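Local coordinates for protein GH3 beta-N-acetylglucosaminidase (Paenibacillaceae, PDB 6K5J) that hydrolyses terminal beta-linked N-acetylglucosamine residues as a family 3 glycoside hydrolase, an activity probably directed at chitin-derived or related oligosaccharides, at residues Leu113-Ala118 and Ala168-Gln173; Gly95-Pro100 and Glu363-Ile368. All coordinates share one frame; numbering follows the deposited sequence.

Contact 1 (Leu113-Ala118 and Ala168-Gln173)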
ATOM      1  N   LEU A 113      -0.155  -6.505 -16.894  1.00 23.69           N
ATOM      2  CA  LEU A 113      -0.478  -7.241 -15.680  1.00 24.14           C
ATOM      3  C   LEU A 113      -0.806  -6.304 -14.535  1.00 21.55           C
ATOM      4  O   LEU A 113      -1.597  -6.664 -13.655  1.00 20.91           O
ATOM      5  CB  LEU A 113       0.676  -8.151 -15.283  1.00 19.45           C
ATOM      6  CG  LEU A 113       1.171  -9.059 -16.407  1.00 27.64           C
ATOM      7  CD1 LEU A 113       2.353  -9.902 -15.921  1.00 27.16           C
ATOM      8  CD2 LEU A 113       0.042  -9.931 -16.934  1.00 26.59           C
ATOM      9  N   ALA A 114      -0.204  -5.113 -14.516  1.00 19.73           N
ATOM     10  CA  ALA A 114      -0.589  -4.133 -13.506  1.00 20.40           C
ATOM     11  C   ALA A 114      -2.023  -3.671 -13.726  1.00 19.32           C
ATOM     12  O   ALA A 114      -2.765  -3.453 -12.759  1.00 20.78           O
ATOM     13  CB  ALA A 114       0.382  -2.950 -13.516  1.00 20.05           C
ATOM     14  N   TYR A 115      -2.439  -3.524 -14.988  1.00 17.22           N
ATOM     15  CA  TYR A 115      -3.846  -3.236 -15.259  1.00 23.02           C
ATOM     16  C   TYR A 115      -4.742  -4.339 -14.711  1.00 22.37           C
ATOM     17  O   TYR A 115      -5.737  -4.067 -14.029  1.00 19.84           O
ATOM     18  CB  TYR A 115      -4.102  -3.061 -16.763  1.00 20.43           C
ATOM     19  CG  TYR A 115      -5.570  -2.798 -17.060  1.00 22.65           C
ATOM     20  CD1 TYR A 115      -6.466  -3.851 -17.255  1.00 25.59           C
ATOM     21  CD2 TYR A 115      -6.068  -1.506 -17.106  1.00 21.20           C
ATOM     22  CE1 TYR A 115      -7.814  -3.614 -17.493  1.00 25.00           C
ATOM     23  CE2 TYR A 115      -7.413  -1.260 -17.358  1.00 20.61           C
ATOM     24  CZ  TYR A 115      -8.277  -2.314 -17.551  1.00 21.93           C
ATOM     25  OH  TYR A 115      -9.613  -2.061 -17.794  1.00 23.52           O
ATOM     26  N   GLU A 116      -4.438  -5.592 -15.046  1.00 20.95           N
ATOM     27  CA  GLU A 116      -5.337  -6.665 -14.643  1.00 20.10           C
ATOM     28  C   GLU A 116      -5.364  -6.816 -13.129  1.00 20.21           C
ATOM     29  O   GLU A 116      -6.428  -7.049 -12.549  1.00 19.73           O
ATOM     30  CB  GLU A 116      -4.952  -7.979 -15.320  1.00 24.20           C
ATOM     31  CG  GLU A 116      -4.823  -7.827 -16.816  1.00 27.40           C
ATOM     32  CD  GLU A 116      -4.647  -9.130 -17.534  1.00 46.60           C
ATOM     33  OE1 GLU A 116      -3.923 -10.009 -17.013  1.00 51.23           O
ATOM     34  OE2 GLU A 116      -5.229  -9.267 -18.635  1.00 51.62           O
ATOM     35  N   ALA A 117      -4.208  -6.673 -12.475  1.00 18.51           N
ATOM     36  CA  ALA A 117      -4.173  -6.735 -11.017  1.00 18.99           C
ATOM     37  C   ALA A 117      -5.052  -5.649 -10.406  1.00 21.07           C
ATOM     38  O   ALA A 117      -5.866  -5.915  -9.510  1.00 20.79           O
ATOM     39  CB  ALA A 117      -2.727  -6.610 -10.546  1.00 23.46           C
ATOM     40  N   ALA A 118      -4.918  -4.420 -10.900  1.00 17.37           N
ATOM     41  CA  ALA A 118      -5.702  -3.315 -10.363  1.00 19.23           C
ATOM     42  C   ALA A 118      -7.175  -3.476 -10.689  1.00 21.07           C
ATOM     43  O   ALA A 118      -8.044  -3.099  -9.888  1.00 19.10           O
ATOM     44  CB  ALA A 118      -5.175  -1.987 -10.910  1.00 17.43           C
ATOM     45  N   ALA A 168      -2.288   0.791 -13.692  1.00 19.27           N
ATOM     46  CA  ALA A 168      -3.017   0.494 -12.460  1.00 17.88           C
ATOM     47  C   ALA A 168      -4.136   1.501 -12.236  1.00 18.22           C
ATOM     48  O   ALA A 168      -5.254   1.123 -11.860  1.00 19.24           O
ATOM     49  CB  ALA A 168      -2.062   0.468 -11.261  1.00 17.32           C
ATOM     50  N   VAL A 169      -3.847   2.788 -12.442  1.00 17.83           N
ATOM     51  CA  VAL A 169      -4.885   3.822 -12.369  1.00 20.21           C
ATOM     52  C   VAL A 169      -6.055   3.466 -13.275  1.00 19.30           C
ATOM     53  O   VAL A 169      -7.224   3.533 -12.869  1.00 17.50           O
ATOM     54  CB  VAL A 169      -4.307   5.200 -12.739  1.00 19.51           C
ATOM     55  CG1 VAL A 169      -5.449   6.211 -12.919  1.00 15.81           C
ATOM     56  CG2 VAL A 169      -3.346   5.676 -11.654  1.00 20.11           C
ATOM     57  N   ARG A 170      -5.755   3.100 -14.524  1.00 17.41           N
ATOM     58  CA  ARG A 170      -6.820   2.773 -15.473  1.00 19.37           C
ATOM     59  C   ARG A 170      -7.615   1.543 -15.032  1.00 22.29           C
ATOM     60  O   ARG A 170      -8.843   1.509 -15.172  1.00 21.40           O
ATOM     61  CB  ARG A 170      -6.230   2.557 -16.867  1.00 19.11           C
ATOM     62  CG  ARG A 170      -7.273   2.480 -17.982  1.00 25.97           C
ATOM     63  CD  ARG A 170      -6.614   2.562 -19.362  1.00 29.35           C
ATOM     64  NE  ARG A 170      -5.843   1.361 -19.665  1.00 25.24           N
ATOM     65  CZ  ARG A 170      -6.361   0.257 -20.192  1.00 30.34           C
ATOM     66  NH1 ARG A 170      -7.660   0.201 -20.472  1.00 31.92           N
ATOM     67  NH2 ARG A 170      -5.584  -0.790 -20.435  1.00 28.77           N
ATOM     68  N   GLY A 171      -6.936   0.518 -14.514  1.00 18.93           N
ATOM     69  CA  GLY A 171      -7.655  -0.659 -14.035  1.00 20.92           C
ATOM     70  C   GLY A 171      -8.588  -0.353 -12.875  1.00 20.58           C
ATOM     71  O   GLY A 171      -9.714  -0.858 -12.822  1.00 17.78           O
ATOM     72  N   PHE A 172      -8.131   0.470 -11.920  1.00 18.35           N
ATOM     73  CA  PHE A 172      -9.008   0.890 -10.828  1.00 19.00           C
ATOM     74  C   PHE A 172     -10.199   1.679 -11.368  1.00 18.21           C
ATOM     75  O   PHE A 172     -11.355   1.392 -11.032  1.00 19.46           O
ATOM     76  CB  PHE A 172      -8.250   1.754  -9.810  1.00 16.27           C
ATOM     77  CG  PHE A 172      -7.246   1.001  -8.966  1.00 17.73           C
ATOM     78  CD1 PHE A 172      -7.566  -0.217  -8.378  1.00 19.30           C
ATOM     79  CD2 PHE A 172      -5.985   1.539  -8.742  1.00 18.88           C
ATOM     80  CE1 PHE A 172      -6.644  -0.887  -7.600  1.00 15.19           C
ATOM     81  CE2 PHE A 172      -5.035   0.865  -7.973  1.00 17.36           C
ATOM     82  CZ  PHE A 172      -5.366  -0.350  -7.408  1.00 17.70           C
ATOM     83  N   GLN A 173      -9.935   2.688 -12.200  1.00 16.84           N
ATOM     84  CA  GLN A 173     -11.017   3.588 -12.601  1.00 18.37           C
ATOM     85  C   GLN A 173     -11.961   2.937 -13.610  1.00 21.32           C
ATOM     86  O   GLN A 173     -13.160   3.230 -13.598  1.00 19.98           O
ATOM     87  CB  GLN A 173     -10.430   4.908 -13.113  1.00 21.47           C
ATOM     88  CG  GLN A 173      -9.840   5.697 -11.931  1.00 20.80           C
ATOM     89  CD  GLN A 173      -9.109   6.977 -12.279  1.00 21.57           C
ATOM     90  OE1 GLN A 173      -8.643   7.676 -11.378  1.00 20.14           O
ATOM     91  NE2 GLN A 173      -9.001   7.294 -13.562  1.00 19.54           N
TER

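Contact 2 (Gly95-Pro100 and Glu363-Ile368)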
ATOM      1  N   GLY A  95     -12.273 -13.706   1.487  1.00 20.58           N
ATOM      2  CA  GLY A  95     -13.322 -13.638   0.489  1.00 22.60           C
ATOM      3  C   GLY A  95     -13.024 -12.794  -0.727  1.00 22.08           C
ATOM      4  O   GLY A  95     -13.931 -12.560  -1.535  1.00 19.47           O
ATOM      5  N   VAL A  96     -11.792 -12.308  -0.880  1.00 20.11           N
ATOM      6  CA  VAL A  96     -11.389 -11.543  -2.052  1.00 21.15           C
ATOM      7  C   VAL A  96     -10.075 -12.116  -2.565  1.00 22.28           C
ATOM      8  O   VAL A  96      -9.386 -12.869  -1.873  1.00 20.90           O
ATOM      9  CB  VAL A  96     -11.247 -10.029  -1.764  1.00 20.38           C
ATOM     10  CG1 VAL A  96     -12.547  -9.485  -1.178  1.00 19.70           C
ATOM     11  CG2 VAL A  96     -10.087  -9.769  -0.814  1.00 22.93           C
ATOM     12  N   THR A  97      -9.750 -11.765  -3.809  1.00 22.14           N
ATOM     13  CA  THR A  97      -8.503 -12.202  -4.421  1.00 24.20           C
ATOM     14  C   THR A  97      -7.333 -11.472  -3.784  1.00 22.60           C
ATOM     15  O   THR A  97      -7.349 -10.243  -3.680  1.00 21.38           O
ATOM     16  CB  THR A  97      -8.523 -11.908  -5.922  1.00 20.77           C
ATOM     17  OG1 THR A  97      -9.711 -12.454  -6.500  1.00 22.14           O
ATOM     18  CG2 THR A  97      -7.307 -12.502  -6.623  1.00 19.26           C
ATOM     19  N   VAL A  98      -6.301 -12.215  -3.394  1.00 18.15           N
ATOM     20  CA  VAL A  98      -5.054 -11.604  -2.951  1.00 20.40           C
ATOM     21  C   VAL A  98      -4.227 -11.351  -4.209  1.00 24.33           C
ATOM     22  O   VAL A  98      -3.799 -12.286  -4.886  1.00 25.28           O
ATOM     23  CB  VAL A  98      -4.313 -12.486  -1.937  1.00 23.63           C
ATOM     24  CG1 VAL A  98      -3.006 -11.819  -1.501  1.00 23.82           C
ATOM     25  CG2 VAL A  98      -5.193 -12.723  -0.728  1.00 23.94           C
ATOM     26  N   VAL A  99      -4.043 -10.081  -4.544  1.00 16.93           N
ATOM     27  CA  VAL A  99      -3.457  -9.669  -5.811  1.00 20.41           C
ATOM     28  C   VAL A  99      -1.983  -9.355  -5.561  1.00 20.80           C
ATOM     29  O   VAL A  99      -1.656  -8.815  -4.498  1.00 23.60           O
ATOM     30  CB  VAL A  99      -4.243  -8.467  -6.361  1.00 24.65           C
ATOM     31  CG1 VAL A  99      -3.499  -7.754  -7.436  1.00 23.19           C
ATOM     32  CG2 VAL A  99      -5.636  -8.932  -6.842  1.00 21.26           C
ATOM     33  N   PRO A 100      -1.072  -9.662  -6.489  1.00 21.86           N
ATOM     34  CA  PRO A 100       0.335  -9.271  -6.304  1.00 22.14           C
ATOM     35  C   PRO A 100       0.491  -7.768  -6.139  1.00 21.30           C
ATOM     36  O   PRO A 100      -0.258  -6.975  -6.716  1.00 20.76           O
ATOM     37  CB  PRO A 100       1.009  -9.747  -7.593  1.00 20.95           C
ATOM     38  CG  PRO A 100       0.147 -10.849  -8.078  1.00 28.46           C
ATOM     39  CD  PRO A 100      -1.257 -10.448  -7.718  1.00 23.61           C
ATOM     40  N   GLU A 363      -6.209 -17.967 -10.963  1.00 22.85           N
ATOM     41  CA  GLU A 363      -5.217 -18.469 -11.911  1.00 26.46           C
ATOM     42  C   GLU A 363      -4.536 -17.336 -12.660  1.00 23.39           C
ATOM     43  O   GLU A 363      -3.348 -17.434 -12.981  1.00 26.39           O
ATOM     44  CB  GLU A 363      -5.874 -19.460 -12.872  1.00 28.07           C
ATOM     45  CG  GLU A 363      -6.218 -20.759 -12.164  1.00 29.88           C
ATOM     46  CD  GLU A 363      -7.212 -21.604 -12.928  1.00 37.69           C
ATOM     47  OE1 GLU A 363      -7.565 -21.229 -14.068  1.00 38.56           O
ATOM     48  OE2 GLU A 363      -7.618 -22.653 -12.389  1.00 42.71           O
ATOM     49  N   LEU A 364      -5.256 -16.245 -12.915  1.00 23.06           N
ATOM     50  CA  LEU A 364      -4.640 -15.080 -13.536  1.00 22.67           C
ATOM     51  C   LEU A 364      -3.509 -14.518 -12.670  1.00 26.43           C
ATOM     52  O   LEU A 364      -2.419 -14.220 -13.175  1.00 22.89           O
ATOM     53  CB  LEU A 364      -5.702 -14.009 -13.790  1.00 23.91           C
ATOM     54  CG  LEU A 364      -5.305 -12.814 -14.657  1.00 31.78           C
ATOM     55  CD1 LEU A 364      -6.540 -12.242 -15.334  1.00 36.71           C
ATOM     56  CD2 LEU A 364      -4.592 -11.723 -13.858  1.00 31.34           C
ATOM     57  N   VAL A 365      -3.761 -14.324 -11.367  1.00 23.53           N
ATOM     58  CA  VAL A 365      -2.723 -13.734 -10.521  1.00 22.06           C
ATOM     59  C   VAL A 365      -1.596 -14.735 -10.280  1.00 19.97           C
ATOM     60  O   VAL A 365      -0.438 -14.339 -10.105  1.00 20.45           O
ATOM     61  CB  VAL A 365      -3.297 -13.191  -9.188  1.00 27.05           C
ATOM     62  CG1 VAL A 365      -4.346 -12.100  -9.437  1.00 20.14           C
ATOM     63  CG2 VAL A 365      -3.852 -14.286  -8.331  1.00 24.36           C
ATOM     64  N   GLU A 366      -1.905 -16.035 -10.276  1.00 17.42           N
ATOM     65  CA  GLU A 366      -0.847 -17.043 -10.229  1.00 19.95           C
ATOM     66  C   GLU A 366       0.104 -16.900 -11.414  1.00 21.32           C
ATOM     67  O   GLU A 366       1.330 -16.975 -11.260  1.00 19.47           O
ATOM     68  CB  GLU A 366      -1.465 -18.445 -10.192  1.00 21.47           C
ATOM     69  CG  GLU A 366      -2.001 -18.804  -8.803  1.00 22.57           C
ATOM     70  CD  GLU A 366      -2.743 -20.120  -8.762  1.00 27.79           C
ATOM     71  OE1 GLU A 366      -2.962 -20.730  -9.839  1.00 24.66           O
ATOM     72  OE2 GLU A 366      -3.111 -20.541  -7.640  1.00 27.88           O
ATOM     73  N   ARG A 367      -0.441 -16.654 -12.601  1.00 19.90           N
ATOM     74  CA  ARG A 367       0.417 -16.497 -13.766  1.00 22.95           C
ATOM     75  C   ARG A 367       1.253 -15.226 -13.684  1.00 22.26           C
ATOM     76  O   ARG A 367       2.384 -15.201 -14.180  1.00 20.84           O
ATOM     77  CB  ARG A 367      -0.431 -16.544 -15.032  1.00 24.35           C
ATOM     78  CG  ARG A 367      -1.004 -17.940 -15.258  1.00 28.04           C
ATOM     79  CD  ARG A 367      -1.778 -18.063 -16.577  1.00 32.44           C
ATOM     80  NE  ARG A 367      -2.667 -19.209 -16.479  1.00 34.64           N
ATOM     81  CZ  ARG A 367      -3.981 -19.122 -16.329  1.00 33.88           C
ATOM     82  NH1 ARG A 367      -4.567 -17.933 -16.294  1.00 31.93           N
ATOM     83  NH2 ARG A 367      -4.703 -20.226 -16.216  1.00 33.25           N
ATOM     84  N   ILE A 368       0.736 -14.178 -13.038  1.00 20.31           N
ATOM     85  CA  ILE A 368       1.531 -12.971 -12.802  1.00 20.82           C
ATOM     86  C   ILE A 368       2.742 -13.288 -11.930  1.00 22.08           C
ATOM     87  O   ILE A 368       3.876 -12.913 -12.250  1.00 20.04           O
ATOM     88  CB  ILE A 368       0.661 -11.870 -12.165  1.00 21.46           C
ATOM     89  CG1 ILE A 368      -0.452 -11.425 -13.122  1.00 25.39           C
ATOM     90  CG2 ILE A 368       1.507 -10.688 -11.743  1.00 23.69           C
ATOM     91  CD1 ILE A 368      -1.321 -10.347 -12.536  1.00 24.65           C
TER

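Contact 1 (Leu113-Ala118 and Ala168-Gln173)
Tyr115, Ala118, Ala168, Gly171 and Phe172 make a close, near-parallel helix-helix contact between helices 111-127 and 158-174 of the N-terminal domain. The segment axes approach to 7.2 Å at a signed crossing angle of -30°, burying 367 Å² in all. Such closeness rests on small residues: Gly171 has no side chain at the interface, and Ala118 sets its CB 3.3 Å from Ala168 O. On one flank the Tyr115 ring is layered between Gly171 and Arg170. Gly171 CA lies against one face, 3.4 Å from Tyr115 CE2. Over the opposite face comes the Arg170 guanidinium, whose plane is tilted only 19° from the ring; Tyr115 CE2 sits over the guanidinium centre, 3.4 Å from Arg170 CZ. Two residues of helix 158-174 engage the polar ends: Asp174 OD2 is hydrogen-bonded to Tyr115 OH across the helix pair, and Glu167 OE1 forms a salt bridge with Arg170 NH2 within its own helix. On the other flank Ala118 CB makes a CH-pi contact with Phe172, 3.8 Å from the ring centroid and 10° off its normal, while Phe172 CD1 lies 3.3 Å from Ala118 O. With Val169 of the same helix packed on strand 178-184, the near-parallel pair is consistent with adjacent helices in the outer layer of a TIM-barrel-like domain, the family 3 N-terminal type.

Contact 2 (Gly95-Pro100 and Glu363-Ile368)
Val365 of helix 359-372 meets Thr97, Val98, Val99 and Pro100 of the loop between strand 79-81 and helix 102-108 in a buried, apolar contact of 192 Å². The closest aliphatic contacts are with the proline ring. Pro100 CD approaches Val365 CB to 3.7 Å and Val365 CG1 to 3.9 Å, so that the valine meets the ring at the carbon next to its nitrogen. One turn further along the helix, Ile368 reaches the adjoining ring atom: Ile368 CG2 lies 3.9 Å from Pro100 CG, the two side chains crossing at about a right angle. The branch used by Ile368 is the one anti to the backbone N, whereas CG1 is anti to the carbonyl carbon (chi1 -64°). Pro100 also touches Ser508 of helix 507-517.

Looser methyl contacts extend this patch along the loop. Val365 CG1 stands 4.1 Å from Thr97 CG2 and 4.3 Å from Val99 CG2, placing one methyl among Pro100, Thr97 and Val99. The other methyl turns to the loop backbone, with Val365 CG2 4.0 Å from Val98 O.

Two polar bonds run from the loop to other parts of the chain. Thr97 presents its methyl to Val365 while its OG1 hydrogen-bonds Glu124 of helix 111-127, and Val99 makes a backbone hydrogen bond with Gly87. With no hydrogen bond or salt bridge between loop and helix, their direct association rests on van der Waals contact and the burial of aliphatic carbons, and no directional bond between the two fixes the loop's position.

Overall arrangement
From the N terminus, the chain first passes the 95-100 loop, then runs through helix 111-127 and helix 158-174, whose pairing closes contact 1 across 49 intervening residues. Much later in the chain helix 359-372 returns to the loop and closes contact 2, 262 residues being enclosed. Contact 1 is therefore nested inside contact 2. Their centres lie 13 Å apart, and helix 111-127 bridges them directly: Ala117 CB is 3.4 Å from Val99 CG1, and Leu113 O is 3.9 Å from Ile368 CD1. Contact 1 joins two helices within the N-terminal domain; contact 2 ties the 95-100 loop to the helix that leads into strand 374-377 of the six-stranded mixed sheet.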